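Succinylglutamate desuccinylase/aspartoacylase (Ruegeria sp. TM1040, PDB 3NA6) probably hydrolyses the amide bond of an N-acylated amino acid, as the zinc-dependent succinylglutamate desuccinylases and aspartoacylases do. Local coordinates at residues A[89-94]-A[193-198]; A[112-117]-A[129-134]; A[62-67]-A[219-224]; A[266-271]-A[321-326]. All coordinates share one frame; numbering follows the deposited sequence.

Contact 1: residues A[89-94]-A[193-198]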
loop_
_atom_site.group_PDB
_atom_site.type_symbol
_atom_site.label_atom_id
_atom_site.label_comp_id
_atom_site.label_asym_id
_atom_site.label_seq_id
_atom_site.Cartn_x
_atom_site.Cartn_y
_atom_site.Cartn_z
ATOM N N PRO A 89 16.824 15.005 20.599
ATOM C CA PRO A 89 15.701 14.233 21.174
ATOM C C PRO A 89 15.168 13.143 20.258
ATOM O O PRO A 89 14.618 12.159 20.738
ATOM C CB PRO A 89 14.616 15.279 21.427
ATOM C CG PRO A 89 15.197 16.611 21.033
ATOM C CD PRO A 89 16.482 16.411 20.333
ATOM N N TYR A 90 15.308 13.352 18.950
ATOM C CA TYR A 90 14.815 12.428 17.946
ATOM C C TYR A 90 15.982 11.956 17.060
ATOM O O TYR A 90 16.266 12.520 16.028
ATOM C CB TYR A 90 13.722 13.095 17.117
ATOM C CG TYR A 90 12.678 13.874 17.858
ATOM C CD1 TYR A 90 11.963 13.309 18.894
ATOM C CD2 TYR A 90 12.343 15.167 17.460
ATOM C CE1 TYR A 90 10.924 14.031 19.556
ATOM C CE2 TYR A 90 11.327 15.892 18.089
ATOM C CZ TYR A 90 10.626 15.318 19.167
ATOM O OH TYR A 90 9.616 16.038 19.793
ATOM N N PHE A 91 16.674 10.923 17.522
ATOM C CA PHE A 91 17.923 10.436 16.946
ATOM C C PHE A 91 17.684 9.779 15.574
ATOM O O PHE A 91 18.233 10.211 14.578
ATOM C CB PHE A 91 18.504 9.480 17.971
ATOM C CG PHE A 91 19.918 8.987 17.719
ATOM C CD1 PHE A 91 20.751 9.508 16.760
ATOM C CD2 PHE A 91 20.399 7.976 18.537
ATOM C CE1 PHE A 91 22.020 9.018 16.603
ATOM C CE2 PHE A 91 21.683 7.491 18.396
ATOM C CZ PHE A 91 22.482 7.995 17.436
ATOM N N ASN A 92 16.870 8.740 15.495
ATOM C CA ASN A 92 16.434 8.273 14.175
ATOM C C ASN A 92 15.197 9.060 13.822
ATOM O O ASN A 92 14.059 8.565 13.918
ATOM C CB ASN A 92 16.153 6.780 14.117
ATOM C CG ASN A 92 15.964 6.299 12.699
ATOM O OD1 ASN A 92 15.785 7.119 11.778
ATOM N ND2 ASN A 92 16.070 4.986 12.489
ATOM N N TYR A 93 15.436 10.285 13.391
ATOM C CA TYR A 93 14.373 11.232 13.185
ATOM C C TYR A 93 13.289 10.711 12.239
ATOM O O TYR A 93 12.102 10.777 12.561
ATOM C CB TYR A 93 14.923 12.595 12.774
ATOM C CG TYR A 93 13.836 13.640 12.573
ATOM C CD1 TYR A 93 12.972 13.986 13.597
ATOM C CD2 TYR A 93 13.665 14.251 11.345
ATOM C CE1 TYR A 93 11.990 14.927 13.411
ATOM C CE2 TYR A 93 12.667 15.180 11.143
ATOM C CZ TYR A 93 11.846 15.515 12.180
ATOM O OH TYR A 93 10.878 16.439 11.961
ATOM N N PRO A 94 13.684 10.134 11.104
ATOM C CA PRO A 94 12.639 9.579 10.227
ATOM C C PRO A 94 11.790 8.503 10.887
ATOM O O PRO A 94 10.553 8.519 10.705
ATOM C CB PRO A 94 13.439 9.050 9.030
ATOM C CG PRO A 94 14.659 9.956 9.007
ATOM C CD PRO A 94 15.008 10.080 10.458
ATOM N N GLY A 193 27.826 -3.552 15.885
ATOM C CA GLY A 193 26.988 -2.539 15.249
ATOM C C GLY A 193 26.161 -1.629 16.148
ATOM O O GLY A 193 25.509 -0.719 15.662
HETATM N N MSE A 194 26.171 -1.878 17.457
HETATM C CA MSE A 194 25.391 -1.076 18.367
HETATM C C MSE A 194 26.035 0.273 18.722
HETATM O O MSE A 194 27.264 0.430 18.770
HETATM C CB MSE A 194 25.059 -1.871 19.619
HETATM C CG MSE A 194 23.873 -2.833 19.406
HETATM SE SE MSE A 194 23.534 -3.715 21.065
HETATM C CE MSE A 194 22.428 -2.426 21.924
ATOM N N TYR A 195 25.165 1.253 18.934
ATOM C CA TYR A 195 25.549 2.556 19.407
ATOM C C TYR A 195 26.327 2.451 20.703
ATOM O O TYR A 195 27.361 3.068 20.835
ATOM C CB TYR A 195 24.327 3.431 19.613
ATOM C CG TYR A 195 24.680 4.853 19.951
ATOM C CD1 TYR A 195 25.428 5.629 19.091
ATOM C CD2 TYR A 195 24.246 5.427 21.133
ATOM C CE1 TYR A 195 25.734 6.947 19.405
ATOM C CE2 TYR A 195 24.558 6.722 21.449
ATOM C CZ TYR A 195 25.283 7.480 20.584
ATOM O OH TYR A 195 25.575 8.777 20.937
ATOM N N ASP A 196 25.842 1.653 21.642
ATOM C CA ASP A 196 26.526 1.495 22.922
ATOM C C ASP A 196 27.979 1.092 22.717
ATOM O O ASP A 196 28.865 1.608 23.385
ATOM C CB ASP A 196 25.865 0.433 23.793
ATOM C CG ASP A 196 24.394 0.741 24.132
ATOM O OD1 ASP A 196 23.962 1.919 24.113
ATOM O OD2 ASP A 196 23.673 -0.230 24.441
ATOM N N THR A 197 28.208 0.149 21.813
ATOM C CA THR A 197 29.574 -0.289 21.489
ATOM C C THR A 197 30.428 0.845 20.894
ATOM O O THR A 197 31.584 1.014 21.258
ATOM C CB THR A 197 29.515 -1.538 20.602
ATOM O OG1 THR A 197 28.634 -2.477 21.226
ATOM C CG2 THR A 197 30.886 -2.180 20.396
ATOM N N ALA A 198 29.843 1.643 20.013
ATOM C CA ALA A 198 30.530 2.782 19.425
ATOM C C ALA A 198 31.079 3.719 20.521
ATOM O O ALA A 198 32.215 4.187 20.434
ATOM C CB ALA A 198 29.575 3.558 18.494
#

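Contact 2: residues A[112-117]-A[129-134]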
loop_
_atom_site.group_PDB
_atom_site.type_symbol
_atom_site.label_atom_id
_atom_site.label_comp_id
_atom_site.label_asym_id
_atom_site.label_seq_id
_atom_site.Cartn_x
_atom_site.Cartn_y
_atom_site.Cartn_z
ATOM N N ARG A 112 21.616 -0.680 15.369
ATOM C CA ARG A 112 22.536 -1.689 14.840
ATOM C C ARG A 112 23.232 -1.232 13.546
ATOM O O ARG A 112 23.758 -2.057 12.810
ATOM C CB ARG A 112 21.784 -3.022 14.633
ATOM C CG ARG A 112 20.823 -3.357 15.799
ATOM C CD ARG A 112 20.698 -4.866 16.102
ATOM N NE ARG A 112 19.595 -5.163 17.019
ATOM C CZ ARG A 112 18.597 -6.003 16.753
ATOM N NH1 ARG A 112 18.557 -6.667 15.603
ATOM N NH2 ARG A 112 17.646 -6.197 17.654
ATOM N N ALA A 113 23.248 0.081 13.282
ATOM C CA ALA A 113 23.813 0.627 12.042
ATOM C C ALA A 113 25.278 1.081 12.129
ATOM O O ALA A 113 25.856 1.506 11.126
ATOM C CB ALA A 113 22.916 1.771 11.510
ATOM N N PHE A 114 25.883 0.975 13.303
ATOM C CA PHE A 114 27.226 1.543 13.547
ATOM C C PHE A 114 28.345 0.617 13.040
ATOM O O PHE A 114 28.196 -0.592 13.071
ATOM C CB PHE A 114 27.377 1.931 15.020
ATOM C CG PHE A 114 26.676 3.209 15.330
ATOM C CD1 PHE A 114 25.295 3.233 15.494
ATOM C CD2 PHE A 114 27.363 4.402 15.308
ATOM C CE1 PHE A 114 24.634 4.417 15.675
ATOM C CE2 PHE A 114 26.693 5.604 15.508
ATOM C CZ PHE A 114 25.326 5.596 15.688
ATOM N N PRO A 115 29.443 1.190 12.511
ATOM C CA PRO A 115 29.797 2.605 12.476
ATOM C C PRO A 115 29.147 3.411 11.326
ATOM O O PRO A 115 29.347 4.605 11.247
ATOM C CB PRO A 115 31.300 2.556 12.289
ATOM C CG PRO A 115 31.507 1.343 11.445
ATOM C CD PRO A 115 30.520 0.357 11.954
ATOM N N GLY A 116 28.359 2.776 10.471
ATOM C CA GLY A 116 27.691 3.487 9.387
ATOM C C GLY A 116 28.665 3.844 8.278
ATOM O O GLY A 116 29.806 3.407 8.262
ATOM N N ARG A 117 28.196 4.619 7.328
ATOM C CA ARG A 117 29.040 5.082 6.241
ATOM C C ARG A 117 28.437 6.345 5.659
ATOM O O ARG A 117 27.214 6.489 5.641
ATOM C CB ARG A 117 29.170 3.999 5.183
ATOM C CG ARG A 117 27.868 3.452 4.655
ATOM C CD ARG A 117 28.117 2.138 3.938
ATOM N NE ARG A 117 28.814 2.349 2.674
ATOM C CZ ARG A 117 28.383 1.945 1.478
ATOM N NH1 ARG A 117 27.239 1.277 1.325
ATOM N NH2 ARG A 117 29.120 2.207 0.408
ATOM N N TYR A 129 27.777 10.069 10.959
ATOM C CA TYR A 129 27.968 11.414 11.476
ATOM C C TYR A 129 28.182 11.371 12.987
ATOM O O TYR A 129 28.995 12.113 13.534
ATOM C CB TYR A 129 26.775 12.318 11.113
ATOM C CG TYR A 129 26.975 13.755 11.506
ATOM C CD1 TYR A 129 27.834 14.584 10.790
ATOM C CD2 TYR A 129 26.318 14.287 12.585
ATOM C CE1 TYR A 129 28.019 15.891 11.170
ATOM C CE2 TYR A 129 26.489 15.585 12.944
ATOM C CZ TYR A 129 27.339 16.371 12.258
ATOM O OH TYR A 129 27.495 17.665 12.656
ATOM N N PHE A 130 27.415 10.529 13.673
ATOM C CA PHE A 130 27.601 10.358 15.106
ATOM C C PHE A 130 28.937 9.706 15.402
ATOM O O PHE A 130 29.650 10.165 16.280
ATOM C CB PHE A 130 26.408 9.619 15.752
ATOM C CG PHE A 130 25.231 10.548 16.052
ATOM C CD1 PHE A 130 24.535 11.157 15.003
ATOM C CD2 PHE A 130 24.890 10.868 17.343
ATOM C CE1 PHE A 130 23.530 12.020 15.236
ATOM C CE2 PHE A 130 23.860 11.753 17.596
ATOM C CZ PHE A 130 23.171 12.316 16.545
ATOM N N GLN A 131 29.279 8.647 14.671
ATOM C CA GLN A 131 30.547 7.928 14.873
ATOM C C GLN A 131 31.782 8.819 14.708
ATOM O O GLN A 131 32.666 8.812 15.558
ATOM C CB GLN A 131 30.658 6.793 13.860
ATOM C CG GLN A 131 31.925 5.916 13.965
ATOM C CD GLN A 131 31.898 4.951 15.143
ATOM O OE1 GLN A 131 30.874 4.330 15.431
ATOM N NE2 GLN A 131 33.031 4.832 15.837
ATOM N N ARG A 132 31.831 9.588 13.622
ATOM C CA ARG A 132 33.053 10.317 13.249
ATOM C C ARG A 132 33.043 11.805 13.573
ATOM O O ARG A 132 34.106 12.411 13.638
ATOM C CB ARG A 132 33.360 10.106 11.758
ATOM C CG ARG A 132 33.713 8.631 11.446
ATOM C CD ARG A 132 34.403 8.448 10.098
ATOM N NE ARG A 132 33.514 8.907 9.038
ATOM C CZ ARG A 132 33.828 9.744 8.056
ATOM N NH1 ARG A 132 35.068 10.189 7.899
ATOM N NH2 ARG A 132 32.891 10.100 7.198
ATOM N N THR A 133 31.877 12.411 13.788
ATOM C CA THR A 133 31.836 13.842 14.032
ATOM C C THR A 133 31.385 14.160 15.442
ATOM O O THR A 133 32.102 14.828 16.167
ATOM C CB THR A 133 30.972 14.593 12.983
ATOM O OG1 THR A 133 31.462 14.269 11.685
ATOM C CG2 THR A 133 31.045 16.111 13.180
ATOM N N LEU A 134 30.216 13.681 15.863
ATOM C CA LEU A 134 29.710 14.062 17.157
ATOM C C LEU A 134 30.375 13.325 18.331
ATOM O O LEU A 134 30.823 13.959 19.286
ATOM C CB LEU A 134 28.197 13.924 17.204
ATOM C CG LEU A 134 27.401 14.819 16.257
ATOM C CD1 LEU A 134 25.912 14.636 16.545
ATOM C CD2 LEU A 134 27.843 16.294 16.470
#

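Contact 3: residues A[62-67]-A[219-224]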
loop_
_atom_site.group_PDB
_atom_site.type_symbol
_atom_site.label_atom_id
_atom_site.label_comp_id
_atom_site.label_asym_id
_atom_site.label_seq_id
_atom_site.Cartn_x
_atom_site.Cartn_y
_atom_site.Cartn_z
ATOM N N GLU A 62 9.711 5.048 20.955
ATOM C CA GLU A 62 10.191 5.010 22.349
ATOM C C GLU A 62 10.283 6.461 22.871
ATOM O O GLU A 62 11.145 7.215 22.438
ATOM C CB GLU A 62 11.548 4.309 22.406
ATOM C CG GLU A 62 11.420 2.790 22.042
ATOM C CD GLU A 62 12.764 2.059 21.929
ATOM O OE1 GLU A 62 13.795 2.562 22.468
ATOM O OE2 GLU A 62 12.795 0.969 21.295
ATOM N N TYR A 63 9.402 6.832 23.796
ATOM C CA TYR A 63 9.061 8.245 24.011
ATOM C C TYR A 63 9.577 8.919 25.264
ATOM O O TYR A 63 9.578 10.131 25.318
ATOM C CB TYR A 63 7.545 8.417 23.954
ATOM C CG TYR A 63 7.023 8.070 22.570
ATOM C CD1 TYR A 63 7.148 8.969 21.537
ATOM C CD2 TYR A 63 6.458 6.841 22.300
ATOM C CE1 TYR A 63 6.712 8.665 20.241
ATOM C CE2 TYR A 63 6.001 6.527 21.009
ATOM C CZ TYR A 63 6.153 7.429 19.999
ATOM O OH TYR A 63 5.725 7.119 18.748
ATOM N N GLU A 64 9.986 8.174 26.280
ATOM C CA GLU A 64 10.397 8.825 27.531
ATOM C C GLU A 64 11.601 9.763 27.326
ATOM O O GLU A 64 11.620 10.896 27.833
ATOM C CB GLU A 64 10.747 7.818 28.635
ATOM C CG GLU A 64 9.568 7.136 29.383
ATOM C CD GLU A 64 8.923 6.003 28.589
ATOM O OE1 GLU A 64 9.437 5.688 27.482
ATOM O OE2 GLU A 64 7.922 5.420 29.094
ATOM N N GLY A 65 12.624 9.277 26.623
ATOM C CA GLY A 65 13.824 10.077 26.398
ATOM C C GLY A 65 13.498 11.342 25.625
ATOM O O GLY A 65 13.862 12.438 26.025
ATOM N N PRO A 66 12.747 11.198 24.538
ATOM C CA PRO A 66 12.360 12.389 23.798
ATOM C C PRO A 66 11.635 13.471 24.615
ATOM O O PRO A 66 11.893 14.665 24.422
ATOM C CB PRO A 66 11.481 11.809 22.703
ATOM C CG PRO A 66 12.151 10.515 22.387
ATOM C CD PRO A 66 12.523 9.974 23.743
ATOM N N VAL A 67 10.732 13.074 25.508
ATOM C CA VAL A 67 10.073 14.047 26.389
ATOM C C VAL A 67 11.110 14.745 27.276
ATOM O O VAL A 67 11.126 15.981 27.382
ATOM C CB VAL A 67 8.970 13.373 27.232
ATOM C CG1 VAL A 67 8.448 14.335 28.315
ATOM C CG2 VAL A 67 7.833 12.897 26.321
ATOM N N ALA A 219 3.314 9.889 33.138
ATOM C CA ALA A 219 3.958 10.910 33.964
ATOM C C ALA A 219 5.052 10.275 34.816
ATOM O O ALA A 219 6.130 10.857 34.981
ATOM C CB ALA A 219 2.955 11.658 34.857
ATOM N N ARG A 220 4.796 9.080 35.360
ATOM C CA ARG A 220 5.815 8.389 36.183
ATOM C C ARG A 220 7.044 8.045 35.357
ATOM O O ARG A 220 8.175 8.263 35.806
ATOM C CB ARG A 220 5.273 7.103 36.842
ATOM C CG ARG A 220 6.315 6.351 37.750
ATOM C CD ARG A 220 5.880 4.884 38.014
ATOM N NE ARG A 220 6.914 4.053 38.655
ATOM C CZ ARG A 220 7.460 2.966 38.116
ATOM N NH1 ARG A 220 7.069 2.546 36.931
ATOM N NH2 ARG A 220 8.375 2.272 38.780
ATOM N N SER A 221 6.841 7.513 34.152
ATOM C CA SER A 221 7.995 7.082 33.340
ATOM C C SER A 221 8.756 8.293 32.781
ATOM O O SER A 221 10.005 8.297 32.762
ATOM C CB SER A 221 7.605 6.068 32.238
ATOM O OG SER A 221 6.819 6.647 31.211
ATOM N N ASN A 222 8.005 9.320 32.364
ATOM C CA ASN A 222 8.587 10.575 31.959
ATOM C C ASN A 222 9.384 11.171 33.122
ATOM O O ASN A 222 10.497 11.699 32.908
ATOM C CB ASN A 222 7.535 11.603 31.515
ATOM C CG ASN A 222 6.803 11.228 30.252
ATOM O OD1 ASN A 222 7.313 10.499 29.408
ATOM N ND2 ASN A 222 5.585 11.777 30.098
ATOM N N ALA A 223 8.857 11.072 34.355
ATOM C CA ALA A 223 9.581 11.651 35.495
ATOM C C ALA A 223 10.885 10.851 35.796
ATOM O O ALA A 223 11.893 11.439 36.186
ATOM C CB ALA A 223 8.672 11.774 36.724
ATOM N N ILE A 224 10.864 9.530 35.585
ATOM C CA ILE A 224 12.057 8.691 35.760
ATOM C C ILE A 224 13.166 9.163 34.806
ATOM O O ILE A 224 14.322 9.280 35.196
ATOM C CB ILE A 224 11.765 7.151 35.568
ATOM C CG1 ILE A 224 10.886 6.587 36.708
ATOM C CG2 ILE A 224 13.126 6.353 35.415
ATOM C CD1 ILE A 224 10.171 5.234 36.352
#

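Contact 4: residues A[266-271]-A[321-326]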
loop_
_atom_site.group_PDB
_atom_site.type_symbol
_atom_site.label_atom_id
_atom_site.label_comp_id
_atom_site.label_asym_id
_atom_site.label_seq_id
_atom_site.Cartn_x
_atom_site.Cartn_y
_atom_site.Cartn_z
ATOM N N GLY A 266 -1.647 -15.890 18.400
ATOM C CA GLY A 266 -2.956 -15.834 19.009
ATOM C C GLY A 266 -3.197 -14.644 19.894
ATOM O O GLY A 266 -2.459 -13.631 19.842
ATOM N N LEU A 267 -4.251 -14.798 20.691
ATOM C CA LEU A 267 -4.675 -13.865 21.722
ATOM C C LEU A 267 -3.793 -14.062 22.949
ATOM O O LEU A 267 -3.778 -15.122 23.557
ATOM C CB LEU A 267 -6.147 -14.116 22.094
ATOM C CG LEU A 267 -6.785 -13.232 23.177
ATOM C CD1 LEU A 267 -6.702 -11.793 22.728
ATOM C CD2 LEU A 267 -8.244 -13.632 23.511
ATOM N N PHE A 268 -3.100 -13.012 23.344
ATOM C CA PHE A 268 -2.074 -13.119 24.393
ATOM C C PHE A 268 -2.664 -12.779 25.757
ATOM O O PHE A 268 -3.193 -11.668 25.953
ATOM C CB PHE A 268 -0.961 -12.129 24.095
ATOM C CG PHE A 268 0.184 -12.191 25.052
ATOM C CD1 PHE A 268 0.968 -13.327 25.129
ATOM C CD2 PHE A 268 0.493 -11.121 25.855
ATOM C CE1 PHE A 268 2.033 -13.408 25.949
ATOM C CE2 PHE A 268 1.582 -11.212 26.739
ATOM C CZ PHE A 268 2.357 -12.353 26.746
ATOM N N GLU A 269 -2.602 -13.730 26.679
ATOM C CA GLU A 269 -3.022 -13.493 28.042
ATOM C C GLU A 269 -1.839 -13.634 29.003
ATOM O O GLU A 269 -1.382 -14.754 29.291
ATOM C CB GLU A 269 -4.127 -14.442 28.499
ATOM C CG GLU A 269 -4.562 -14.110 29.965
ATOM C CD GLU A 269 -5.479 -15.114 30.565
ATOM O OE1 GLU A 269 -5.775 -16.100 29.873
ATOM O OE2 GLU A 269 -5.885 -14.922 31.741
ATOM N N ILE A 270 -1.347 -12.512 29.520
ATOM C CA ILE A 270 -0.266 -12.578 30.525
ATOM C C ILE A 270 -0.920 -12.917 31.864
ATOM O O ILE A 270 -2.090 -12.559 32.082
ATOM C CB ILE A 270 0.539 -11.275 30.576
ATOM C CG1 ILE A 270 1.885 -11.547 31.248
ATOM C CG2 ILE A 270 -0.229 -10.157 31.270
ATOM C CD1 ILE A 270 3.013 -10.995 30.544
HETATM N N MSE A 271 -0.198 -13.607 32.745
HETATM C CA MSE A 271 -0.767 -14.036 34.039
HETATM C C MSE A 271 -0.274 -13.255 35.261
HETATM O O MSE A 271 -0.864 -13.328 36.347
HETATM C CB MSE A 271 -0.506 -15.523 34.255
HETATM C CG MSE A 271 -1.036 -16.398 33.131
HETATM SE SE MSE A 271 -2.943 -16.141 32.665
HETATM C CE MSE A 271 -3.810 -16.608 34.331
ATOM N N ASP A 321 7.569 -14.587 18.780
ATOM C CA ASP A 321 7.648 -13.397 19.672
ATOM C C ASP A 321 8.102 -13.809 21.062
ATOM O O ASP A 321 7.664 -14.844 21.581
ATOM C CB ASP A 321 6.304 -12.667 19.799
ATOM C CG ASP A 321 5.892 -11.935 18.525
ATOM O OD1 ASP A 321 6.714 -11.805 17.610
ATOM O OD2 ASP A 321 4.720 -11.499 18.419
ATOM N N CYS A 322 8.952 -12.991 21.676
ATOM C CA CYS A 322 9.271 -13.154 23.089
ATOM C C CYS A 322 8.074 -12.780 23.962
ATOM O O CYS A 322 7.693 -11.621 24.019
ATOM C CB CYS A 322 10.460 -12.303 23.469
ATOM S SG CYS A 322 10.986 -12.602 25.184
ATOM N N ALA A 323 7.497 -13.757 24.654
ATOM C CA ALA A 323 6.318 -13.527 25.509
ATOM C C ALA A 323 6.633 -12.748 26.788
ATOM O O ALA A 323 5.857 -11.916 27.214
ATOM C CB ALA A 323 5.666 -14.862 25.895
ATOM N N ALA A 324 7.752 -13.056 27.410
ATOM C CA ALA A 324 8.048 -12.554 28.726
ATOM C C ALA A 324 9.466 -12.932 29.102
ATOM O O ALA A 324 10.034 -13.901 28.563
ATOM C CB ALA A 324 7.083 -13.153 29.730
ATOM N N VAL A 325 10.043 -12.160 30.017
ATOM C CA VAL A 325 11.346 -12.488 30.571
ATOM C C VAL A 325 11.228 -12.373 32.083
ATOM O O VAL A 325 10.701 -11.377 32.589
ATOM C CB VAL A 325 12.438 -11.511 30.076
ATOM C CG1 VAL A 325 13.791 -11.773 30.824
ATOM C CG2 VAL A 325 12.597 -11.602 28.552
ATOM N N ILE A 326 11.697 -13.402 32.794
ATOM C CA ILE A 326 11.691 -13.438 34.262
ATOM C C ILE A 326 13.075 -13.062 34.784
ATOM O O ILE A 326 14.062 -13.703 34.449
ATOM C CB ILE A 326 11.305 -14.843 34.783
ATOM C CG1 ILE A 326 9.922 -15.247 34.273
ATOM C CG2 ILE A 326 11.367 -14.891 36.338
ATOM C CD1 ILE A 326 8.742 -14.169 34.510
#

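Contact 1: residues A[89-94]-A[193-198]
Phe-91 drives its ring against Tyr-195, and this aromatic pair carries the whole contact between 89-94 and 193-198. CB of Phe-91 leaves the backbone in the direction of the helix that starts at Tyr-195. With CG anti to the backbone N (chi1 -171°), the ring continues that way, and the two rings together bridge the 11.2 Å between the CA atoms of Phe-91 and Tyr-195. On one side of the ring, CE1 meets the neighbouring aromatic Phe-130. On the other side, CE2 stands over the middle of the Tyr-195 ring, 4.0 Å above its plane. This is the zinc-exopeptidase type of alpha/beta domain: Phe-91 sits in the loop between strand 83-88 of the central mixed sheet and helix 93-97, where Asn-92 takes the N-cap position with a weak bond to Ala-95 N, while Tyr-195 belongs to the first turn of helix 195-200. At the tip, Phe-91 CZ comes to 3.9 Å from Tyr-195 CE1. The pair is T-shaped, with the edge of Phe-91 toward the face of Tyr-195, centroids 5.2 Å apart and planes at 68°. Large flat rings suit both places, because each has to span from its own backbone into a buried layer. Leu-110 and Thr-55 line Phe-91, and Leu-53 and Thr-55 support Tyr-195 from the sheet. The ring of Phe-114 also meets that of Tyr-195, with planes at about 55°.

Contact 2: residues A[112-117]-A[129-134]
Gln-131 reaches from its helix to Phe-114 and Pro-115; its amide oxygen meets only carbon atoms across this contact, and no hydrogen bond joins the segments. OE1 lies in the plane of the Phe-114 ring at its edge, 3.5 Å from Phe-114 CD2, where the slightly positive ring hydrogens can face an oxygen; the ring and amide planes are 60° apart. The same OE1 is 3.6 Å from Pro-115 CA. This placement follows from the torsions: CG is anti to the backbone N (chi1 -179°), and the bend at chi2 (75°) swings OE1 toward Phe-114 and Pro-115. The apolar contacts come next. Gln-131 CG rests against the proline ring, 3.8 Å from Pro-115 CB, so that the aliphatic part of the glutamine does the work of a hydrocarbon. Phe-114 CE2 packs on the helix itself, 4.0 Å from Phe-130 CB, while the Phe-130 ring runs on toward strand 51-55. Shortening Gln-131 to an alanine is likely to open a gap beside Pro-115 and deprive the Phe-114 edge of its oxygen neighbour. Backbone bonding shapes the helix just here: Tyr-129 O accepts from both Thr-133 N (2.9 Å) and Leu-134 N (3.1 Å), the second bond forming a wider pi-type turn. The whole is a loop with a cis peptide between an aromatic residue and proline, folded back over helix 122-134 in the alpha/beta catalytic domain.

Contact 3: residues A[62-67]-A[219-224]
The carboxylate of Glu-64 and the amide of Asn-222 are the flat groups where 62-67 meets 219-224. Here the N-terminal turns of helices 64-75 and 219-235 pack together in the alpha/beta catalytic domain, coming within 5.1 Å between the CA atoms of Glu-64 and Asn-222. The carboxylate is held through its oxygens, OE2 by Ser-221 OG and OE1 by Ser-146 OG. Above the amide carbon of Asn-222 stands a methyl group, with 4.0 Å from Val-67 CG1 to Asn-222 CG, and the two side chains cross at about a right angle. Val-67 CG2 lies over the same face, 3.9 Å from Asn-222 OD1, but the hydrogen bond of that oxygen comes from Ser-217 OG. Glu-62, just before the first helix, belongs with His-59 and His-145 to what is consistent with the vacant zinc site of this family. A short side chain suits position 221, because Ser-221 faces the folded chain of Glu-64: a bend at chi2 (78°) lays that chain alongside, with Glu-64 CG 3.3 Å from Ser-221 OG. With an alanine in place of Glu-64, both serine hydroxyls are likely to lose their carboxylate partner, and a gap would open between the helices. In the bond between segments, Ser-221 OG donates to Glu-64 OE2 at 2.7 Å, on the anti lone pair, which points away from OE1.

Contact 4: residues A[266-271]-A[321-326]
Phe-268 spans the space between strands 266-270 and 322-327 and lays the end of its ring on Ala-323. Its chi1 of -177° puts CG anti to the backbone N and beside the carbonyl carbon, so the ring extends well clear of its own strand. Two neighbouring ring atoms then do the touching: CE1 lies 3.9 Å from Ala-323 CB, and CZ lies 3.6 Å from Ala-323 O, which approaches the ring obliquely. One ring face also looks back on its own chain, with Ile-270 N 4.2 Å above the plane and toward the rim. Ile-270 adds a looser touch: its CG1 is anti to the backbone N, but chi2 (133°) departs from a staggered value, and CD1 ends 4.5 Å from Ala-323 O. Ala-323 has helix-like backbone angles. A methyl group suits this place, since it takes the end of a large ring without pushing the two layers apart. No hydrogen bond joins the segments; the contact is side-chain packing between two antiparallel sheets of the C-terminal beta region. In that layer the ring of Phe-268 also meets His-312 edge-to-face, and Ile-317 touches both Phe-268 and Ala-323. Strand 266-270 lies between strands 283-288 and 316-317 of its sheet, while strand 322-327 pairs with 306-312 and 260-261 and is tied by the Cys-258 to Cys-322 disulfide.

Contacts 1 and 2 adjoin each other, their centres about 8 Å apart: Gly-193 O lies 2.9 Å from Phe-114 N, a probable hydrogen bond, and Ala-198 CB is 3.4 Å from Gln-131 OE1. Contact 3, about 17 Å from contact 1 between centres, touches it where Pro-66 CG is 3.4 Å from Pro-89 O. It carries Glu-62 of the possible metal site, which Tyr-195 of contact 1 approaches without touching. Contact 4 stands apart in the C-terminal beta region, its centre about 24 Å from that of contact 3. The assembly brings them together: Leu-267 packs on Tyr-90, and Glu-269 on Asn-222, of a neighbouring subunit.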